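Local coordinates for elastinolytic metalloprotease (PDB 6IK4), which is an M23-family zinc metalloprotease that probably cleaves internal peptide bonds, with elastin and bacterial peptidoglycan as likely targets, at residues T58-S61 with S62-R66; A101-Y104 with N105-L108; D150-C153 with N154-Y157. All coordinates share one frame; numbering follows the deposited sequence.

Contact 1: residues T58-S61 with S62-R66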
loop_
_atom_site.group_PDB
_atom_site.type_symbol
_atom_site.label_atom_id
_atom_site.label_comp_id
_atom_site.label_asym_id
_atom_site.label_seq_id
_atom_site.Cartn_x
_atom_site.Cartn_y
_atom_site.Cartn_z
ATOM N N THR A 58 -8.382 -9.313 -8.237
ATOM C CA THR A 58 -8.010 -9.190 -9.642
ATOM C C THR A 58 -6.496 -9.291 -9.712
ATOM O O THR A 58 -5.801 -8.540 -9.023
ATOM C CB THR A 58 -8.483 -7.863 -10.245
ATOM O OG1 THR A 58 -9.893 -7.710 -10.047
ATOM C CG2 THR A 58 -8.171 -7.820 -11.743
ATOM N N ARG A 59 -5.978 -10.230 -10.510
ATOM C CA ARG A 59 -4.537 -10.405 -10.693
ATOM C C ARG A 59 -4.174 -9.901 -12.081
ATOM O O ARG A 59 -4.528 -10.525 -13.085
ATOM C CB ARG A 59 -4.114 -11.866 -10.519
ATOM C CG ARG A 59 -2.619 -12.124 -10.806
ATOM C CD ARG A 59 -2.300 -13.618 -10.877
ATOM N NE ARG A 59 -0.927 -13.891 -11.317
ATOM C CZ ARG A 59 -0.502 -13.813 -12.578
ATOM N NH1 ARG A 59 -1.336 -13.458 -13.544
ATOM N NH2 ARG A 59 0.764 -14.085 -12.877
ATOM N N PHE A 60 -3.467 -8.769 -12.139
ATOM C CA PHE A 60 -3.160 -8.175 -13.435
ATOM C C PHE A 60 -1.917 -8.787 -14.062
ATOM O O PHE A 60 -1.802 -8.823 -15.290
ATOM C CB PHE A 60 -2.993 -6.662 -13.299
ATOM C CG PHE A 60 -4.262 -5.944 -12.922
ATOM C CD1 PHE A 60 -5.250 -5.726 -13.863
ATOM C CD2 PHE A 60 -4.464 -5.484 -11.627
ATOM C CE1 PHE A 60 -6.426 -5.070 -13.528
ATOM C CE2 PHE A 60 -5.636 -4.820 -11.286
ATOM C CZ PHE A 60 -6.618 -4.614 -12.243
ATOM N N SER A 61 -0.998 -9.278 -13.245
ATOM C CA SER A 61 0.293 -9.783 -13.696
ATOM C C SER A 61 0.922 -10.471 -12.499
ATOM O O SER A 61 0.333 -10.515 -11.417
ATOM C CB SER A 61 1.181 -8.659 -14.218
ATOM O OG SER A 61 1.570 -7.819 -13.138
ATOM N N SER A 62 2.136 -10.990 -12.684
ATOM C CA SER A 62 2.791 -11.630 -11.551
ATOM C C SER A 62 3.231 -10.636 -10.477
ATOM O O SER A 62 3.655 -11.070 -9.402
ATOM C CB SER A 62 4.001 -12.437 -12.030
ATOM O OG SER A 62 5.070 -11.568 -12.365
ATOM N N CYS A 63 3.165 -9.328 -10.735
ATOM C CA CYS A 63 3.652 -8.343 -9.771
ATOM C C CYS A 63 2.582 -7.320 -9.387
ATOM O O CYS A 63 2.909 -6.269 -8.827
ATOM C CB CYS A 63 4.904 -7.636 -10.308
ATOM S SG CYS A 63 4.659 -6.550 -11.736
ATOM N N ASN A 64 1.306 -7.617 -9.638
ATOM C CA ASN A 64 0.269 -6.590 -9.549
ATOM C C ASN A 64 -1.066 -7.256 -9.249
ATOM O O ASN A 64 -1.605 -7.989 -10.088
ATOM C CB ASN A 64 0.217 -5.786 -10.846
ATOM C CG ASN A 64 -0.754 -4.625 -10.783
ATOM O OD1 ASN A 64 -1.227 -4.249 -9.709
ATOM N ND2 ASN A 64 -1.028 -4.024 -11.934
ATOM N N ILE A 65 -1.604 -7.006 -8.055
ATOM C CA ILE A 65 -2.823 -7.668 -7.603
ATOM C C ILE A 65 -3.698 -6.647 -6.882
ATOM O O ILE A 65 -3.199 -5.673 -6.310
ATOM C CB ILE A 65 -2.495 -8.873 -6.690
ATOM C CG1 ILE A 65 -3.708 -9.787 -6.516
ATOM C CG2 ILE A 65 -1.974 -8.400 -5.328
ATOM C CD1 ILE A 65 -3.397 -11.041 -5.732
ATOM N N ARG A 66 -5.015 -6.882 -6.909
ATOM C CA ARG A 66 -5.985 -5.953 -6.342
ATOM C C ARG A 66 -7.044 -6.712 -5.546
ATOM O O ARG A 66 -7.431 -7.827 -5.917
ATOM C CB ARG A 66 -6.653 -5.122 -7.456
ATOM C CG ARG A 66 -7.680 -4.091 -6.974
ATOM C CD ARG A 66 -8.312 -3.358 -8.139
ATOM N NE ARG A 66 -7.337 -2.631 -8.959
ATOM C CZ ARG A 66 -7.664 -1.857 -9.989
ATOM N NH1 ARG A 66 -8.940 -1.698 -10.325
ATOM N NH2 ARG A 66 -6.720 -1.237 -10.682
#

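Contact 2: residues A101-Y104 with N105-L108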
loop_
_atom_site.group_PDB
_atom_site.type_symbol
_atom_site.label_atom_id
_atom_site.label_comp_id
_atom_site.label_asym_id
_atom_site.label_seq_id
_atom_site.Cartn_x
_atom_site.Cartn_y
_atom_site.Cartn_z
ATOM N N ALA A 101 8.484 -7.656 -4.046
ATOM C CA ALA A 101 9.560 -8.329 -4.757
ATOM C C ALA A 101 10.921 -7.934 -4.207
ATOM O O ALA A 101 11.183 -6.760 -3.943
ATOM C CB ALA A 101 9.488 -7.992 -6.242
ATOM N N ASN A 102 11.791 -8.928 -4.038
ATOM C CA ASN A 102 13.179 -8.683 -3.667
ATOM C C ASN A 102 14.107 -8.670 -4.878
ATOM O O ASN A 102 15.328 -8.588 -4.712
ATOM C CB ASN A 102 13.637 -9.716 -2.628
ATOM C CG ASN A 102 14.074 -11.050 -3.249
ATOM O OD1 ASN A 102 13.726 -11.379 -4.383
ATOM N ND2 ASN A 102 14.839 -11.818 -2.490
ATOM N N SER A 103 13.561 -8.731 -6.092
ATOM C CA SER A 103 14.371 -8.609 -7.295
ATOM C C SER A 103 13.831 -7.483 -8.167
ATOM O O SER A 103 12.617 -7.285 -8.277
ATOM C CB SER A 103 14.433 -9.936 -8.072
ATOM O OG SER A 103 13.289 -10.125 -8.874
ATOM N N TYR A 104 14.751 -6.742 -8.779
ATOM C CA TYR A 104 14.393 -5.518 -9.486
ATOM C C TYR A 104 13.488 -5.802 -10.681
ATOM O O TYR A 104 12.484 -5.105 -10.893
ATOM C CB TYR A 104 15.678 -4.802 -9.920
ATOM C CG TYR A 104 15.476 -3.514 -10.675
ATOM C CD1 TYR A 104 15.270 -2.315 -10.005
ATOM C CD2 TYR A 104 15.514 -3.493 -12.067
ATOM C CE1 TYR A 104 15.098 -1.133 -10.704
ATOM C CE2 TYR A 104 15.339 -2.320 -12.770
ATOM C CZ TYR A 104 15.142 -1.144 -12.086
ATOM O OH TYR A 104 14.963 0.023 -12.790
ATOM N N ASN A 105 13.827 -6.827 -11.474
ATOM C CA ASN A 105 13.033 -7.131 -12.664
ATOM C C ASN A 105 11.621 -7.571 -12.301
ATOM O O ASN A 105 10.658 -7.191 -12.974
ATOM C CB ASN A 105 13.719 -8.206 -13.506
ATOM C CG ASN A 105 14.909 -7.664 -14.272
ATOM O OD1 ASN A 105 15.024 -6.455 -14.481
ATOM N ND2 ASN A 105 15.799 -8.555 -14.697
ATOM N N GLN A 106 11.479 -8.384 -11.254
ATOM C CA GLN A 106 10.145 -8.799 -10.826
ATOM C C GLN A 106 9.340 -7.620 -10.296
ATOM O O GLN A 106 8.127 -7.534 -10.532
ATOM C CB GLN A 106 10.248 -9.885 -9.763
ATOM C CG GLN A 106 8.897 -10.306 -9.176
ATOM C CD GLN A 106 8.015 -10.955 -10.206
ATOM O OE1 GLN A 106 8.506 -11.565 -11.153
ATOM N NE2 GLN A 106 6.704 -10.821 -10.042
ATOM N N ALA A 107 9.993 -6.715 -9.560
ATOM C CA ALA A 107 9.301 -5.551 -9.016
ATOM C C ALA A 107 8.710 -4.679 -10.113
ATOM O O ALA A 107 7.679 -4.029 -9.906
ATOM C CB ALA A 107 10.257 -4.718 -8.162
ATOM N N LEU A 108 9.351 -4.637 -11.276
ATOM C CA LEU A 108 8.939 -3.760 -12.360
ATOM C C LEU A 108 8.396 -4.555 -13.546
ATOM O O LEU A 108 8.588 -4.180 -14.701
ATOM C CB LEU A 108 10.100 -2.863 -12.781
ATOM C CG LEU A 108 10.622 -1.992 -11.633
ATOM C CD1 LEU A 108 11.758 -1.101 -12.099
ATOM C CD2 LEU A 108 9.490 -1.154 -11.049
#

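Contact 3: residues D150-C153 with N154-Y157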
loop_
_atom_site.group_PDB
_atom_site.type_symbol
_atom_site.label_atom_id
_atom_site.label_comp_id
_atom_site.label_asym_id
_atom_site.label_seq_id
_atom_site.Cartn_x
_atom_site.Cartn_y
_atom_site.Cartn_z
ATOM N N ASP A 150 5.761 14.051 -1.064
ATOM C CA ASP A 150 6.109 15.017 -0.029
ATOM C C ASP A 150 6.150 14.347 1.340
ATOM O O ASP A 150 5.159 13.761 1.787
ATOM C CB ASP A 150 5.089 16.158 -0.055
ATOM C CG ASP A 150 5.397 17.263 0.942
ATOM O OD1 ASP A 150 6.485 17.261 1.554
ATOM O OD2 ASP A 150 4.532 18.154 1.096
ATOM N N SER A 151 7.314 14.406 1.990
ATOM C CA SER A 151 7.520 13.800 3.301
ATOM C C SER A 151 7.695 14.824 4.420
ATOM O O SER A 151 7.974 14.435 5.560
ATOM C CB SER A 151 8.738 12.865 3.263
ATOM O OG SER A 151 9.940 13.615 3.161
ATOM N N ASN A 152 7.570 16.116 4.126
ATOM C CA ASN A 152 7.570 17.133 5.176
ATOM C C ASN A 152 6.474 16.807 6.180
ATOM O O ASN A 152 5.297 16.714 5.815
ATOM C CB ASN A 152 7.347 18.518 4.560
ATOM C CG ASN A 152 7.450 19.646 5.574
ATOM O OD1 ASN A 152 7.181 19.469 6.762
ATOM N ND2 ASN A 152 7.850 20.821 5.103
ATOM N N CYS A 153 6.856 16.615 7.444
ATOM C CA CYS A 153 5.876 16.154 8.421
ATOM C C CYS A 153 4.889 17.234 8.852
ATOM O O CYS A 153 3.950 16.927 9.592
ATOM C CB CYS A 153 6.568 15.579 9.652
ATOM S SG CYS A 153 5.463 14.461 10.558
ATOM N N ASN A 154 5.067 18.482 8.422
ATOM C CA ASN A 154 3.993 19.452 8.593
ATOM C C ASN A 154 2.915 19.308 7.533
ATOM O O ASN A 154 1.784 19.754 7.756
ATOM C CB ASN A 154 4.553 20.876 8.576
ATOM C CG ASN A 154 5.430 21.158 9.766
ATOM O OD1 ASN A 154 6.605 21.509 9.625
ATOM N ND2 ASN A 154 4.870 20.989 10.959
ATOM N N ASN A 155 3.237 18.685 6.399
ATOM C CA ASN A 155 2.305 18.497 5.292
ATOM C C ASN A 155 1.761 17.077 5.201
ATOM O O ASN A 155 0.569 16.890 4.921
ATOM C CB ASN A 155 2.983 18.830 3.958
ATOM C CG ASN A 155 3.664 20.183 3.965
ATOM O OD1 ASN A 155 3.388 21.013 4.820
ATOM N ND2 ASN A 155 4.558 20.406 3.011
ATOM N N PHE A 156 2.618 16.072 5.369
ATOM C CA PHE A 156 2.219 14.676 5.236
ATOM C C PHE A 156 2.425 13.964 6.561
ATOM O O PHE A 156 3.518 14.042 7.139
ATOM C CB PHE A 156 3.021 13.944 4.157
ATOM C CG PHE A 156 2.772 12.460 4.163
ATOM C CD1 PHE A 156 1.614 11.947 3.579
ATOM C CD2 PHE A 156 3.639 11.591 4.817
ATOM C CE1 PHE A 156 1.352 10.580 3.614
ATOM C CE2 PHE A 156 3.383 10.221 4.857
ATOM C CZ PHE A 156 2.234 9.721 4.258
ATOM N N TYR A 157 1.403 13.229 7.012
ATOM C CA TYR A 157 1.549 12.413 8.214
ATOM C C TYR A 157 0.352 11.481 8.362
ATOM O O TYR A 157 -0.666 11.618 7.676
ATOM C CB TYR A 157 1.695 13.277 9.467
ATOM C CG TYR A 157 0.598 14.307 9.617
ATOM C CD1 TYR A 157 -0.584 14.004 10.281
ATOM C CD2 TYR A 157 0.749 15.585 9.095
ATOM C CE1 TYR A 157 -1.610 14.949 10.420
ATOM C CE2 TYR A 157 -0.265 16.545 9.228
ATOM C CZ TYR A 157 -1.433 16.220 9.896
ATOM O OH TYR A 157 -2.427 17.158 10.025
HETATM O O HOH W 1 6.127 13.000 6.963
HETATM O O HOH W 2 7.518 23.039 7.038
#

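Contact 1: residues T58-S61 with S62-R66
Thr58-Ser61 and Asn64-Arg66 are the two arms of a tight antiparallel beta hairpin in the M23 peptidase domain, joined by a type I turn from Ser61 to Asn64. Thr58 and Arg66 form a hydrogen-bonded pair, with Thr58 N 2.9 Å from Arg66 O and Arg66 N 2.8 Å from Thr58 O. Past the non-hydrogen-bonded pair of Arg59 and Ile65 the register slips by one residue. At this beta bulge Asn64 O accepts from Phe60 N at 2.9 Å and, weakly, from Ser61 N. Phe60 turns toward the second arm, its CG beside the backbone N (chi1 -66°). Its CZ comes over the centre of the Arg66 guanidinium, whose plane is tilted 59° from the ring, while Arg66 NE lies at the ring edge, 3.6 Å from Phe60 CE2. One face of the ring takes Thr58 CG2. Within the turn Ser61 OG accepts from Cys63 N at 3.3 Å and also bonds Glu110. Strand 73-81 runs beside the second arm and supplies Asn76, a partner of both Asn64 OD1 and Arg66 NE; Cys63 is disulfide-bonded to Cys109, and strand 90-91 pairs with strand 55-61.

Contact 2: residues A101-Y104 with N105-L108
With CG of Tyr104 trans to its backbone N (chi1 180°) and CG of Leu108 beside its own backbone N (chi1 -59°), the phenol ring and the leucine branch meet along one flank of the single helical turn 104-107. This short helix follows strand 96-100, and Ser103 is its N-cap. The serine hydroxyl OG receives a weak capping bond from Gln106 N at 3.5 Å and lies close against Gln106 CB. Two main-chain bonds then wind the turn: Ala107 N donates to Ser103 O at 3.0 Å, and Leu108 N to Tyr104 O at 3.2 Å. Leu108 is the first residue to leave helical geometry. On the buried side, the methyl of Ala101 packs against Ala107, their CB atoms 3.9 Å apart, and also touches Gln106 CG, so the chain leaving strand 96-100 lies against the helical turn. Gln106 bends at chi2 and sends its amide away from this pair, where NE2 bonds Ser62 OG and Met80 O. The helix also borders the active-site region: Ala107 O is hydrogen-bonded to ND1 of His79, a predicted proton donor/acceptor, and the side chain of Leu108 packs on the same histidine. Over the tyrosine ring, the approach is by one methyl of Leu108: CD1 makes a CH-pi contact, 3.8 Å from the Tyr104 ring centroid and 29° off its normal, displaced toward the hydroxyl end of the ring so that CD1 is 3.4 Å from Tyr104 CZ.

Contact 3: residues D150-C153 with N154-Y157
The amides of Asn152 and Asn155 stack, their planes 28° apart, with Asn152 CG 3.9 Å from Asn155 ND2. At its edge the Asn155 amide meets the Asp150 carboxylate, turned 71° to it and carried there by a CG that points away from the backbone N (chi1 -177°): ND2 donates within its own plane to the syn lone pair of Asp150 OD2 at 3.0 Å. The other oxygen, OD1, is reached from above the carboxylate plane by Asn152 N, also at 3.0 Å, an Asx turn midway along the loop that joins strands 140-143 and 157-160. Asn152 OD1 accepts from Asn154 N at 2.9 Å, and its backbone O is gripped by two donors, Phe156 N nearly in line with the C=O at 2.8 Å and Asn155 N from above the carbonyl plane. With an alanine here in place of Asp150, the Asn155 amide would probably be set free to turn, and Asn152 N and Asn146 N would lose their acceptor. One water links Ser151 O to Phe156 O, and a second spans Asn152 ND2 and Asn154 OD1. Cys153 SG, disulfide-bonded to Cys166, lies 4.1 Å from Tyr157 CB, where strand 157-160 begins.

Contacts 1 and 2 both flank strand 73-81 of the large antiparallel sheet, the strand that carries His79, and they touch: the hairpin turn packs on the helix, with Cys63 CB 3.2 Å from Gln106 O. Contact 3 stands apart, its nearest atoms about 19 Å from either, in the loop joining two neighbouring strands of the four-stranded sheet. All three are partly buried, each mixing buried with exposed residues. Their chemistry follows the local backbone: contact 1 relies on strand pairing with an aromatic-guanidinium contact, contact 2 on a helix cap and apolar methyls, and contact 3, almost without regular structure, on asparagine and aspartate side chains and bridging waters. Disulfides brace contacts 1 and 3.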